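Local coordinates for chromosome-partitioning protein ParB (Caulobacter vibrioides NA1000, PDB 6S6H) that binds the centromeric parS site near the replication origin and takes part in chromosome partition, its DNA-binding domain being the part present here, at residues V4-I9 / F34-E39; V52-R57 / H78-A83. One frame throughout, in Å; residues are numbered along the deposited sequence.

Interaction 1 (V4-I9 / F34-E39). With nucleotides of chain D.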
ATOM      1  N   VAL B   4       7.451 -25.942  12.892  1.00 63.63           N
ATOM      2  CA  VAL B   4       7.546 -25.185  11.603  1.00 61.63           C
ATOM      3  C   VAL B   4       6.142 -24.924  11.039  1.00 59.23           C
ATOM      4  O   VAL B   4       6.000 -23.974  10.239  1.00 58.34           O
ATOM      5  CB  VAL B   4       8.437 -25.903  10.567  1.00 62.85           C
ATOM      6  CG1 VAL B   4       9.866 -26.066  11.065  1.00 64.31           C
ATOM      7  CG2 VAL B   4       7.863 -27.244  10.130  1.00 63.91           C
ATOM      8  N   LEU B   5       5.152 -25.731  11.432  1.00 58.26           N
ATOM      9  CA  LEU B   5       3.738 -25.623  10.979  1.00 56.64           C
ATOM     10  C   LEU B   5       3.192 -24.228  11.306  1.00 54.56           C
ATOM     11  O   LEU B   5       2.623 -23.604  10.392  1.00 52.78           O
ATOM     12  CB  LEU B   5       2.901 -26.722  11.644  1.00 57.58           C
ATOM     13  CG  LEU B   5       2.776 -28.034  10.867  1.00 58.66           C
ATOM     14  CD1 LEU B   5       4.110 -28.471  10.281  1.00 59.74           C
ATOM     15  CD2 LEU B   5       2.202 -29.129  11.750  1.00 59.88           C
ATOM     16  N   GLU B   6       3.369 -23.761  12.549  1.00 54.39           N
ATOM     17  CA  GLU B   6       2.895 -22.427  13.017  1.00 53.32           C
ATOM     18  C   GLU B   6       3.498 -21.329  12.135  1.00 52.20           C
ATOM     19  O   GLU B   6       2.748 -20.423  11.730  1.00 51.03           O
ATOM     20  CB  GLU B   6       3.297 -22.157  14.469  1.00 53.97           C
ATOM     21  CG  GLU B   6       2.613 -23.057  15.479  1.00 54.95           C
ATOM     22  CD  GLU B   6       2.920 -22.730  16.933  1.00 55.49           C
ATOM     23  OE1 GLU B   6       2.424 -23.460  17.815  1.00 55.99           O
ATOM     24  OE2 GLU B   6       3.649 -21.748  17.182  1.00 55.02           O
ATOM     25  N   ILE B   7       4.804 -21.410  11.869  1.00 52.78           N
ATOM     26  CA  ILE B   7       5.585 -20.365  11.143  1.00 52.32           C
ATOM     27  C   ILE B   7       5.032 -20.221   9.720  1.00 51.13           C
ATOM     28  O   ILE B   7       4.760 -19.077   9.310  1.00 49.76           O
ATOM     29  CB  ILE B   7       7.094 -20.687  11.167  1.00 53.90           C
ATOM     30  CG1 ILE B   7       7.673 -20.455  12.565  1.00 54.84           C
ATOM     31  CG2 ILE B   7       7.845 -19.892  10.107  1.00 53.46           C
ATOM     32  CD1 ILE B   7       9.101 -20.921  12.742  1.00 56.45           C
ATOM     33  N   GLY B   8       4.872 -21.338   9.007  1.00 51.40           N
ATOM     34  CA  GLY B   8       4.343 -21.373   7.630  1.00 50.88           C
ATOM     35  C   GLY B   8       2.955 -20.760   7.537  1.00 49.62           C
ATOM     36  O   GLY B   8       2.704 -20.012   6.574  1.00 49.04           O
ATOM     37  N   ILE B   9       2.085 -21.065   8.505  1.00 49.44           N
ATOM     38  CA  ILE B   9       0.679 -20.560   8.575  1.00 48.59           C
ATOM     39  C   ILE B   9       0.709 -19.037   8.745  1.00 47.69           C
ATOM     40  O   ILE B   9      -0.039 -18.353   8.019  1.00 47.28           O
ATOM     41  CB  ILE B   9      -0.101 -21.254   9.711  1.00 48.77           C
ATOM     42  CG1 ILE B   9      -0.344 -22.732   9.396  1.00 49.94           C
ATOM     43  CG2 ILE B   9      -1.404 -20.527  10.009  1.00 47.89           C
ATOM     44  CD1 ILE B   9      -0.760 -23.550  10.591  1.00 50.82           C
ATOM     45  N   PHE B  34      -1.383 -19.789  19.490  1.00 51.21           N
ATOM     46  CA  PHE B  34       0.066 -20.133  19.512  1.00 51.99           C
ATOM     47  C   PHE B  34       0.794 -19.292  20.565  1.00 52.04           C
ATOM     48  O   PHE B  34       2.020 -19.476  20.724  1.00 52.27           O
ATOM     49  CB  PHE B  34       0.702 -19.955  18.132  1.00 51.50           C
ATOM     50  CG  PHE B  34       0.081 -20.773  17.029  1.00 51.66           C
ATOM     51  CD1 PHE B  34      -0.536 -21.987  17.292  1.00 52.51           C
ATOM     52  CD2 PHE B  34       0.145 -20.342  15.713  1.00 51.28           C
ATOM     53  CE1 PHE B  34      -1.097 -22.733  16.267  1.00 52.74           C
ATOM     54  CE2 PHE B  34      -0.412 -21.093  14.690  1.00 51.33           C
ATOM     55  CZ  PHE B  34      -1.034 -22.286  14.969  1.00 51.96           C
ATOM     56  N   GLU B  35       0.065 -18.404  21.251  1.00 51.85           N
ATOM     57  CA  GLU B  35       0.569 -17.600  22.396  1.00 52.32           C
ATOM     58  C   GLU B  35       1.813 -16.827  21.946  1.00 51.69           C
ATOM     59  O   GLU B  35       2.871 -16.978  22.584  1.00 52.67           O
ATOM     60  CB  GLU B  35       0.855 -18.514  23.588  1.00 54.05           C
ATOM     61  CG  GLU B  35      -0.325 -19.381  23.978  1.00 55.03           C
ATOM     62  CD  GLU B  35      -0.013 -20.357  25.095  1.00 57.14           C
ATOM     63  OE1 GLU B  35       0.023 -21.573  24.817  1.00 58.90           O
ATOM     64  OE2 GLU B  35       0.203 -19.897  26.235  1.00 57.72           O
ATOM     65  N   ARG B  36       1.680 -16.049  20.870  1.00 50.37           N
ATOM     66  CA  ARG B  36       2.784 -15.266  20.254  1.00 50.14           C
ATOM     67  C   ARG B  36       2.440 -13.778  20.355  1.00 48.66           C
ATOM     68  O   ARG B  36       1.242 -13.444  20.281  1.00 48.26           O
ATOM     69  CB  ARG B  36       3.005 -15.717  18.806  1.00 50.49           C
ATOM     70  CG  ARG B  36       3.254 -17.214  18.656  1.00 51.75           C
ATOM     71  CD  ARG B  36       3.323 -17.681  17.213  1.00 51.84           C
ATOM     72  NE  ARG B  36       4.675 -17.587  16.677  1.00 52.20           N
ATOM     73  CZ  ARG B  36       5.480 -18.611  16.401  1.00 52.92           C
ATOM     74  NH1 ARG B  36       5.087 -19.860  16.583  1.00 53.61           N
ATOM     75  NH2 ARG B  36       6.689 -18.372  15.926  1.00 53.49           N
ATOM     76  N   THR B  37       3.453 -12.929  20.543  1.00 48.09           N
ATOM     77  CA  THR B  37       3.305 -11.455  20.690  1.00 47.01           C
ATOM     78  C   THR B  37       3.114 -10.813  19.312  1.00 45.60           C
ATOM     79  O   THR B  37       3.373 -11.483  18.299  1.00 45.52           O
ATOM     80  CB  THR B  37       4.517 -10.834  21.400  1.00 47.59           C
ATOM     81  OG1 THR B  37       5.680 -11.056  20.600  1.00 48.04           O
ATOM     82  CG2 THR B  37       4.731 -11.386  22.793  1.00 48.26           C
ATOM     83  N   GLN B  38       2.685  -9.551  19.290  1.00 44.92           N
ATOM     84  CA  GLN B  38       2.670  -8.690  18.075  1.00 44.08           C
ATOM     85  C   GLN B  38       4.086  -8.653  17.478  1.00 44.76           C
ATOM     86  O   GLN B  38       4.214  -8.767  16.238  1.00 44.08           O
ATOM     87  CB  GLN B  38       2.190  -7.278  18.420  1.00 42.97           C
ATOM     88  CG  GLN B  38       0.722  -7.202  18.831  1.00 42.33           C
ATOM     89  CD  GLN B  38       0.241  -5.777  18.972  1.00 41.49           C
ATOM     90  OE1 GLN B  38       1.032  -4.835  18.977  1.00 40.67           O
ATOM     91  NE2 GLN B  38      -1.069  -5.607  19.082  1.00 40.69           N
ATOM     92  N   GLU B  39       5.100  -8.511  18.339  1.00 45.63           N
ATOM     93  CA  GLU B  39       6.541  -8.453  17.967  1.00 46.56           C
ATOM     94  C   GLU B  39       6.951  -9.747  17.254  1.00 46.75           C
ATOM     95  O   GLU B  39       7.664  -9.645  16.242  1.00 46.76           O
ATOM     96  CB  GLU B  39       7.403  -8.228  19.212  1.00 47.62           C
ATOM     97  CG  GLU B  39       8.897  -8.215  18.934  1.00 48.56           C
ATOM     98  CD  GLU B  39       9.364  -7.118  17.994  1.00 48.96           C
ATOM     99  OE1 GLU B  39      10.398  -7.317  17.325  1.00 50.20           O
ATOM    100  OE2 GLU B  39       8.699  -6.062  17.939  1.00 48.76           O
TER
ATOM    101  P    DT D   3       1.371  -8.124  22.907  1.00 49.46           P
ATOM    102  OP1  DT D   3       0.339  -9.191  22.963  1.00 50.30           O
ATOM    103  OP2  DT D   3       2.433  -8.174  21.872  1.00 48.24           O
ATOM    104  O5'  DT D   3       0.612  -6.728  22.799  1.00 48.28           O
ATOM    105  C5'  DT D   3      -0.268  -6.277  23.851  1.00 48.38           C
ATOM    106  C4'  DT D   3      -0.587  -4.809  23.693  1.00 47.34           C
ATOM    107  O4'  DT D   3       0.604  -4.008  23.877  1.00 46.77           O
ATOM    108  C3'  DT D   3      -1.166  -4.400  22.330  1.00 46.36           C
ATOM    109  O3'  DT D   3      -2.481  -3.851  22.503  1.00 47.24           O
ATOM    110  C2'  DT D   3      -0.177  -3.373  21.800  1.00 44.98           C
ATOM    111  C1'  DT D   3       0.450  -2.858  23.072  1.00 45.43           C
ATOM    112  N1   DT D   3       1.770  -2.212  22.921  1.00 44.96           N
ATOM    113  C2   DT D   3       1.873  -0.879  23.256  1.00 44.53           C
ATOM    114  O2   DT D   3       0.931  -0.219  23.665  1.00 44.76           O
ATOM    115  N3   DT D   3       3.127  -0.344  23.093  1.00 44.15           N
ATOM    116  C4   DT D   3       4.259  -0.990  22.635  1.00 44.12           C
ATOM    117  O4   DT D   3       5.317  -0.373  22.539  1.00 44.00           O
ATOM    118  C5   DT D   3       4.079  -2.384  22.298  1.00 44.13           C
ATOM    119  C7   DT D   3       5.251  -3.167  21.795  1.00 44.12           C
ATOM    120  C6   DT D   3       2.859  -2.917  22.452  1.00 44.70           C
ATOM    121  P    DG D   4      -3.292  -3.225  21.259  1.00 46.22           P
ATOM    122  OP1  DG D   4      -4.717  -3.622  21.394  1.00 47.22           O
ATOM    123  OP2  DG D   4      -2.566  -3.561  20.008  1.00 45.86           O
ATOM    124  O5'  DG D   4      -3.192  -1.660  21.538  1.00 45.15           O
ATOM    125  C5'  DG D   4      -3.880  -1.078  22.663  1.00 45.47           C
ATOM    126  C4'  DG D   4      -3.971   0.422  22.511  1.00 45.07           C
ATOM    127  O4'  DG D   4      -2.645   1.000  22.537  1.00 44.42           O
ATOM    128  C3'  DG D   4      -4.609   0.903  21.210  1.00 44.41           C
ATOM    129  O3'  DG D   4      -5.426   2.047  21.469  1.00 44.56           O
ATOM    130  C2'  DG D   4      -3.413   1.224  20.333  1.00 43.26           C
ATOM    131  C1'  DG D   4      -2.394   1.720  21.343  1.00 43.81           C
ATOM    132  N9   DG D   4      -1.004   1.485  20.972  1.00 43.32           N
ATOM    133  C8   DG D   4      -0.418   0.276  20.685  1.00 42.85           C
ATOM    134  N7   DG D   4       0.853   0.376  20.405  1.00 42.58           N
ATOM    135  C5   DG D   4       1.124   1.732  20.522  1.00 42.59           C
ATOM    136  C6   DG D   4       2.337   2.444  20.341  1.00 42.91           C
ATOM    137  O6   DG D   4       3.448   2.005  20.024  1.00 42.62           O
ATOM    138  N1   DG D   4       2.169   3.806  20.566  1.00 44.12           N
ATOM    139  C2   DG D   4       0.984   4.408  20.918  1.00 44.86           C
ATOM    140  N2   DG D   4       1.023   5.738  21.090  1.00 46.31           N
ATOM    141  N3   DG D   4      -0.153   3.754  21.090  1.00 44.33           N
ATOM    142  C4   DG D   4      -0.011   2.429  20.878  1.00 43.38           C
TER

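Interaction 2 (V52-R57 / H78-A83). With nucleotides of chain D; nucleotides of chain C.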
ATOM      1  N   VAL B  52       1.354  -4.720  12.518  1.00 41.27           N
ATOM      2  CA  VAL B  52       0.574  -5.881  13.047  1.00 41.62           C
ATOM      3  C   VAL B  52      -0.534  -5.344  13.961  1.00 41.65           C
ATOM      4  O   VAL B  52      -1.699  -5.782  13.803  1.00 41.62           O
ATOM      5  CB  VAL B  52       1.488  -6.887  13.777  1.00 42.03           C
ATOM      6  CG1 VAL B  52       0.693  -7.969  14.493  1.00 42.27           C
ATOM      7  CG2 VAL B  52       2.504  -7.510  12.829  1.00 42.41           C
ATOM      8  N   ALA B  53      -0.182  -4.419  14.862  1.00 41.65           N
ATOM      9  CA  ALA B  53      -1.096  -3.774  15.833  1.00 41.61           C
ATOM     10  C   ALA B  53      -2.199  -3.012  15.086  1.00 41.07           C
ATOM     11  O   ALA B  53      -3.386  -3.234  15.392  1.00 41.49           O
ATOM     12  CB  ALA B  53      -0.314  -2.851  16.738  1.00 42.02           C
ATOM     13  N   ASN B  54      -1.816  -2.135  14.157  1.00 40.78           N
ATOM     14  CA  ASN B  54      -2.757  -1.254  13.414  1.00 40.87           C
ATOM     15  C   ASN B  54      -3.706  -2.119  12.574  1.00 41.05           C
ATOM     16  O   ASN B  54      -4.899  -1.775  12.501  1.00 41.12           O
ATOM     17  CB  ASN B  54      -2.018  -0.212  12.567  1.00 40.51           C
ATOM     18  CG  ASN B  54      -1.524   0.970  13.378  1.00 40.73           C
ATOM     19  OD1 ASN B  54      -2.112   1.327  14.398  1.00 40.32           O
ATOM     20  ND2 ASN B  54      -0.451   1.597  12.926  1.00 40.81           N
ATOM     21  N   THR B  55      -3.201  -3.203  11.978  1.00 41.00           N
ATOM     22  CA  THR B  55      -4.000  -4.159  11.168  1.00 41.29           C
ATOM     23  C   THR B  55      -5.132  -4.722  12.039  1.00 41.35           C
ATOM     24  O   THR B  55      -6.293  -4.640  11.609  1.00 41.57           O
ATOM     25  CB  THR B  55      -3.110  -5.254  10.562  1.00 41.48           C
ATOM     26  OG1 THR B  55      -2.156  -4.629   9.705  1.00 41.22           O
ATOM     27  CG2 THR B  55      -3.886  -6.280   9.769  1.00 41.51           C
ATOM     28  N   MET B  56      -4.814  -5.234  13.229  1.00 41.68           N
ATOM     29  CA  MET B  56      -5.792  -5.923  14.121  1.00 42.33           C
ATOM     30  C   MET B  56      -6.753  -4.910  14.764  1.00 42.15           C
ATOM     31  O   MET B  56      -7.936  -5.267  14.940  1.00 42.22           O
ATOM     32  CB  MET B  56      -5.078  -6.738  15.201  1.00 42.96           C
ATOM     33  CG  MET B  56      -4.412  -7.984  14.643  1.00 43.12           C
ATOM     34  SD  MET B  56      -3.543  -8.967  15.882  1.00 43.96           S
ATOM     35  CE  MET B  56      -2.450  -7.733  16.587  1.00 43.88           C
ATOM     36  N   ARG B  57      -6.281  -3.696  15.069  1.00 42.07           N
ATOM     37  CA  ARG B  57      -7.102  -2.585  15.634  1.00 42.33           C
ATOM     38  C   ARG B  57      -8.357  -2.349  14.778  1.00 41.82           C
ATOM     39  O   ARG B  57      -9.386  -1.935  15.352  1.00 41.93           O
ATOM     40  CB  ARG B  57      -6.285  -1.292  15.732  1.00 42.83           C
ATOM     41  CG  ARG B  57      -5.414  -1.198  16.977  1.00 43.45           C
ATOM     42  CD  ARG B  57      -4.655   0.114  17.057  1.00 44.07           C
ATOM     43  NE  ARG B  57      -5.569   1.254  17.073  1.00 44.67           N
ATOM     44  CZ  ARG B  57      -5.531   2.303  16.251  1.00 44.42           C
ATOM     45  NH1 ARG B  57      -4.590   2.415  15.326  1.00 44.36           N
ATOM     46  NH2 ARG B  57      -6.445   3.252  16.372  1.00 44.71           N
ATOM     47  N   HIS B  78      -7.700   5.121   5.446  1.00 39.51           N
ATOM     48  CA  HIS B  78      -8.889   5.918   5.851  1.00 40.33           C
ATOM     49  C   HIS B  78      -9.443   5.381   7.175  1.00 40.54           C
ATOM     50  O   HIS B  78      -9.611   6.179   8.120  1.00 40.30           O
ATOM     51  CB  HIS B  78      -9.962   5.895   4.752  1.00 40.65           C
ATOM     52  CG  HIS B  78      -9.571   6.604   3.498  1.00 40.97           C
ATOM     53  ND1 HIS B  78      -9.215   5.923   2.351  1.00 40.59           N
ATOM     54  CD2 HIS B  78      -9.474   7.921   3.209  1.00 41.59           C
ATOM     55  CE1 HIS B  78      -8.913   6.789   1.407  1.00 41.25           C
ATOM     56  NE2 HIS B  78      -9.067   8.023   1.908  1.00 41.75           N
ATOM     57  N   ALA B  79      -9.705   4.070   7.233  1.00 40.82           N
ATOM     58  CA  ALA B  79     -10.341   3.366   8.372  1.00 40.86           C
ATOM     59  C   ALA B  79      -9.510   3.559   9.646  1.00 41.30           C
ATOM     60  O   ALA B  79     -10.099   3.926  10.687  1.00 41.89           O
ATOM     61  CB  ALA B  79     -10.504   1.905   8.040  1.00 40.51           C
ATOM     62  N   ARG B  80      -8.199   3.312   9.570  1.00 41.10           N
ATOM     63  CA  ARG B  80      -7.253   3.436  10.713  1.00 41.00           C
ATOM     64  C   ARG B  80      -7.249   4.883  11.224  1.00 42.03           C
ATOM     65  O   ARG B  80      -7.253   5.076  12.457  1.00 42.15           O
ATOM     66  CB  ARG B  80      -5.852   3.006  10.275  1.00 40.66           C
ATOM     67  CG  ARG B  80      -4.841   2.897  11.406  1.00 40.61           C
ATOM     68  CD  ARG B  80      -3.447   2.716  10.840  1.00 40.54           C
ATOM     69  NE  ARG B  80      -3.000   3.911  10.136  1.00 40.92           N
ATOM     70  CZ  ARG B  80      -2.072   3.947   9.180  1.00 40.92           C
ATOM     71  NH1 ARG B  80      -1.475   2.839   8.771  1.00 40.52           N
ATOM     72  NH2 ARG B  80      -1.753   5.104   8.624  1.00 41.32           N
ATOM     73  N   ALA B  81      -7.271   5.859  10.309  1.00 42.86           N
ATOM     74  CA  ALA B  81      -7.192   7.310  10.605  1.00 43.90           C
ATOM     75  C   ALA B  81      -8.381   7.765  11.464  1.00 44.59           C
ATOM     76  O   ALA B  81      -8.222   8.776  12.163  1.00 45.40           O
ATOM     77  CB  ALA B  81      -7.108   8.097   9.317  1.00 44.26           C
ATOM     78  N   ILE B  82      -9.515   7.054  11.420  1.00 45.24           N
ATOM     79  CA  ILE B  82     -10.775   7.420  12.140  1.00 46.36           C
ATOM     80  C   ILE B  82     -11.094   6.392  13.236  1.00 46.51           C
ATOM     81  O   ILE B  82     -12.190   6.504  13.835  1.00 46.97           O
ATOM     82  CB  ILE B  82     -11.948   7.561  11.146  1.00 46.79           C
ATOM     83  CG1 ILE B  82     -12.295   6.237  10.457  1.00 46.32           C
ATOM     84  CG2 ILE B  82     -11.665   8.662  10.141  1.00 47.15           C
ATOM     85  CD1 ILE B  82     -13.584   6.279   9.667  1.00 46.87           C
ATOM     86  N   ALA B  83     -10.187   5.441  13.502  1.00 46.58           N
ATOM     87  CA  ALA B  83     -10.416   4.270  14.390  1.00 46.57           C
ATOM     88  C   ALA B  83     -10.605   4.712  15.848  1.00 47.56           C
ATOM     89  O   ALA B  83     -11.405   4.068  16.553  1.00 47.45           O
ATOM     90  CB  ALA B  83      -9.274   3.288  14.267  1.00 45.82           C
TER
ATOM     91  P    DT D   5      -6.415   2.599  20.343  1.00 45.51           P
ATOM     92  OP1  DT D   5      -7.533   3.308  21.017  1.00 46.57           O
ATOM     93  OP2  DT D   5      -6.720   1.485  19.402  1.00 45.04           O
ATOM     94  O5'  DT D   5      -5.513   3.668  19.576  1.00 44.45           O
ATOM     95  C5'  DT D   5      -5.068   4.845  20.264  1.00 45.20           C
ATOM     96  C4'  DT D   5      -3.993   5.571  19.488  1.00 44.76           C
ATOM     97  O4'  DT D   5      -2.827   4.748  19.302  1.00 43.45           O
ATOM     98  C3'  DT D   5      -4.367   6.066  18.088  1.00 44.51           C
ATOM     99  O3'  DT D   5      -4.695   7.458  18.187  1.00 46.01           O
ATOM    100  C2'  DT D   5      -3.110   5.824  17.260  1.00 43.12           C
ATOM    101  C1'  DT D   5      -2.082   5.396  18.295  1.00 43.30           C
ATOM    102  N1   DT D   5      -1.027   4.473  17.839  1.00 43.01           N
ATOM    103  C2   DT D   5       0.230   4.992  17.633  1.00 43.31           C
ATOM    104  O2   DT D   5       0.493   6.173  17.781  1.00 45.80           O
ATOM    105  N3   DT D   5       1.170   4.077  17.229  1.00 42.50           N
ATOM    106  C4   DT D   5       0.982   2.723  17.024  1.00 41.76           C
ATOM    107  O4   DT D   5       1.924   2.021  16.667  1.00 41.20           O
ATOM    108  C5   DT D   5      -0.360   2.243  17.268  1.00 41.90           C
ATOM    109  C7   DT D   5      -0.657   0.790  17.074  1.00 41.82           C
ATOM    110  C6   DT D   5      -1.284   3.130  17.662  1.00 42.63           C
ATOM    111  P    DT D   6      -5.209   8.280  16.912  1.00 46.91           P
ATOM    112  OP1  DT D   6      -6.191   9.292  17.386  1.00 48.22           O
ATOM    113  OP2  DT D   6      -5.598   7.310  15.850  1.00 45.57           O
ATOM    114  O5'  DT D   6      -3.899   9.049  16.433  1.00 45.44           O
ATOM    115  C5'  DT D   6      -3.164   9.877  17.348  1.00 46.16           C
ATOM    116  C4'  DT D   6      -1.904  10.394  16.695  1.00 45.14           C
ATOM    117  O4'  DT D   6      -1.006   9.289  16.446  1.00 43.50           O
ATOM    118  C3'  DT D   6      -2.106  11.098  15.352  1.00 45.07           C
ATOM    119  O3'  DT D   6      -1.389  12.338  15.373  1.00 46.34           O
ATOM    120  C2'  DT D   6      -1.574  10.102  14.332  1.00 43.04           C
ATOM    121  C1'  DT D   6      -0.513   9.352  15.121  1.00 42.50           C
ATOM    122  N1   DT D   6      -0.224   7.968  14.681  1.00 40.89           N
ATOM    123  C2   DT D   6       1.094   7.581  14.565  1.00 40.44           C
ATOM    124  O2   DT D   6       2.031   8.332  14.778  1.00 40.88           O
ATOM    125  N3   DT D   6       1.275   6.275  14.180  1.00 39.34           N
ATOM    126  C4   DT D   6       0.292   5.336  13.925  1.00 38.93           C
ATOM    127  O4   DT D   6       0.607   4.196  13.591  1.00 38.61           O
ATOM    128  C5   DT D   6      -1.065   5.806  14.077  1.00 39.16           C
ATOM    129  C7   DT D   6      -2.194   4.859  13.818  1.00 39.00           C
ATOM    130  C6   DT D   6      -1.253   7.079  14.449  1.00 40.25           C
TER
ATOM    131  P    DG C  13       0.958  -2.647   3.401  1.00 37.70           P
ATOM    132  OP1  DG C  13       1.476  -3.796   2.612  1.00 37.95           O
ATOM    133  OP2  DG C  13      -0.297  -2.787   4.187  1.00 38.27           O
ATOM    134  O5'  DG C  13       2.128  -2.159   4.364  1.00 38.72           O
ATOM    135  C5'  DG C  13       3.456  -1.982   3.839  1.00 38.73           C
ATOM    136  C4'  DG C  13       4.281  -1.119   4.764  1.00 39.12           C
ATOM    137  O4'  DG C  13       3.651   0.171   4.939  1.00 38.26           O
ATOM    138  C3'  DG C  13       4.497  -1.688   6.171  1.00 40.20           C
ATOM    139  O3'  DG C  13       5.917  -1.754   6.354  1.00 42.23           O
ATOM    140  C2'  DG C  13       3.755  -0.718   7.080  1.00 39.65           C
ATOM    141  C1'  DG C  13       3.817   0.572   6.287  1.00 39.14           C
ATOM    142  N9   DG C  13       2.803   1.584   6.575  1.00 38.25           N
ATOM    143  C8   DG C  13       1.449   1.392   6.699  1.00 37.81           C
ATOM    144  N7   DG C  13       0.790   2.501   6.905  1.00 37.36           N
ATOM    145  C5   DG C  13       1.766   3.488   6.895  1.00 37.75           C
ATOM    146  C6   DG C  13       1.656   4.895   7.067  1.00 37.64           C
ATOM    147  O6   DG C  13       0.639   5.571   7.268  1.00 37.48           O
ATOM    148  N1   DG C  13       2.897   5.518   6.985  1.00 37.91           N
ATOM    149  C2   DG C  13       4.092   4.874   6.771  1.00 38.18           C
ATOM    150  N2   DG C  13       5.182   5.650   6.729  1.00 39.08           N
ATOM    151  N3   DG C  13       4.208   3.566   6.603  1.00 38.32           N
ATOM    152  C4   DG C  13       3.014   2.939   6.680  1.00 38.20           C
TER
HETATM  153  O   HOH W   1      -5.745   5.122  14.643  1.00 38.33           O

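Interaction 1 (V4-I9 / F34-E39)
Glu6 lays its side chain over one face of the Phe34 ring, with CG standing 3.5 Å from the ring centroid almost on the ring normal, a CH-pi contact. This joins the N-terminal helix 4-11 to the turn that leads into helix 38-45, the first helix of the helix-turn-helix. Beyond CG the Glu6 chain is extended, which carries the carboxylate along the same face, its plane within 9° of the ring and its CD 3.4 Å from Phe34 CG. The two side chains run past each other in opposite directions. OE2 of the carboxylate meets Arg36 NH1 in a salt bridge and lies at the edge of the guanidinium, near its plane; the modelled separation is so short that its exact length is doubtful. Carboxylate and guanidinium stand steeply to each other, 76° apart. The bend at chi3 (88°) turns the end of Arg36 toward Glu6, while NE bonds to Asn40 OD1, a second grip that helps fix the guanidinium. Ile7 adds a light contact, CG1 lying 4.1 Å from Arg36 NH2.

Along the chain, Glu35 follows helix 20-34 in a Schellman motif, and Thr37 then N-caps helix 38-45, its OG1 bonding to Asn40 N. The first turn of this helix meets the phosphate backbone: Gln38 N donates to OP2 of DT3 of chain D (2.9 Å), and Gln38 NE2 reaches OP2 of DG4 of chain D at 2.7 Å.

Interaction 2 (V52-R57 / H78-A83)
Asn54 and Arg80 pack against each other by aliphatic and amide surface, Asn54 CG lying 3.6 Å from Arg80 CD, with amide and guanidinium planes turned 45° apart. Nearby, Ala83 CB packs obliquely against the guanidinium of Arg57, 3.5 Å from NH2. The methyl C7 of DT6 of chain D is close to both arginine side chains, 3.7 Å from Arg57 NH1. Helix 49-57, the recognition helix of the helix-turn-helix, is in this way set beside helix 76-81, and both face the DNA.

Hydrogen bonds to bases make up the second group. Arg80 bends at chi3 (67°) and turns its guanidinium toward the Hoogsteen edge of DG13 of chain C, NH1 donating to N7 and NH2 to O6 at 2.8 Å, the bidentate arginine-guanine pairing of major-groove readout. On the other strand Asn54 ND2 donates to O4 of DT6 of chain D (2.9 Å), while OD1 of the same amide accepts from Arg57 NH1 (2.9 Å), the oxygen lying close to the guanidinium plane. The two bonds together set the flip of the amide.

Phosphate contacts and water form the third. Arg57 NE donates to OP2 of DT5 of chain D at 2.6 Å, and its NH2 donates to a water that also lies near Arg80 O and OP2 of DT6 of chain D.

Both strands are therefore read at once: Arg80 suits a guanine, the Asn54 bond together with packing on the DT6 methyl is consistent with thymine, and Arg57 orients the asparagine and grips the backbone, as expected for sequence-specific recognition of parS.

In the fold
From the N terminus, helix 4-11 is followed by helix 20-34, and interaction 1 closes the loop containing that helix when the turn before helix 38-45 comes back beside residues 4-9. The chain then runs through helix 38-45 into helix 49-57, where interaction 2 opens; it closes a second loop, holding helix 63-71, at residues 78-83. The two contacts are in series, neither nested nor crossed, with centres about 21 Å apart. They meet at the helix-turn-helix itself, where Gln38 packs on Ala53 and Met56. Interaction 1 thus ties helix 4-11 to the end of helix 20-34 and the turn before the motif's first helix, and interaction 2 ties the recognition helix to helix 76-81.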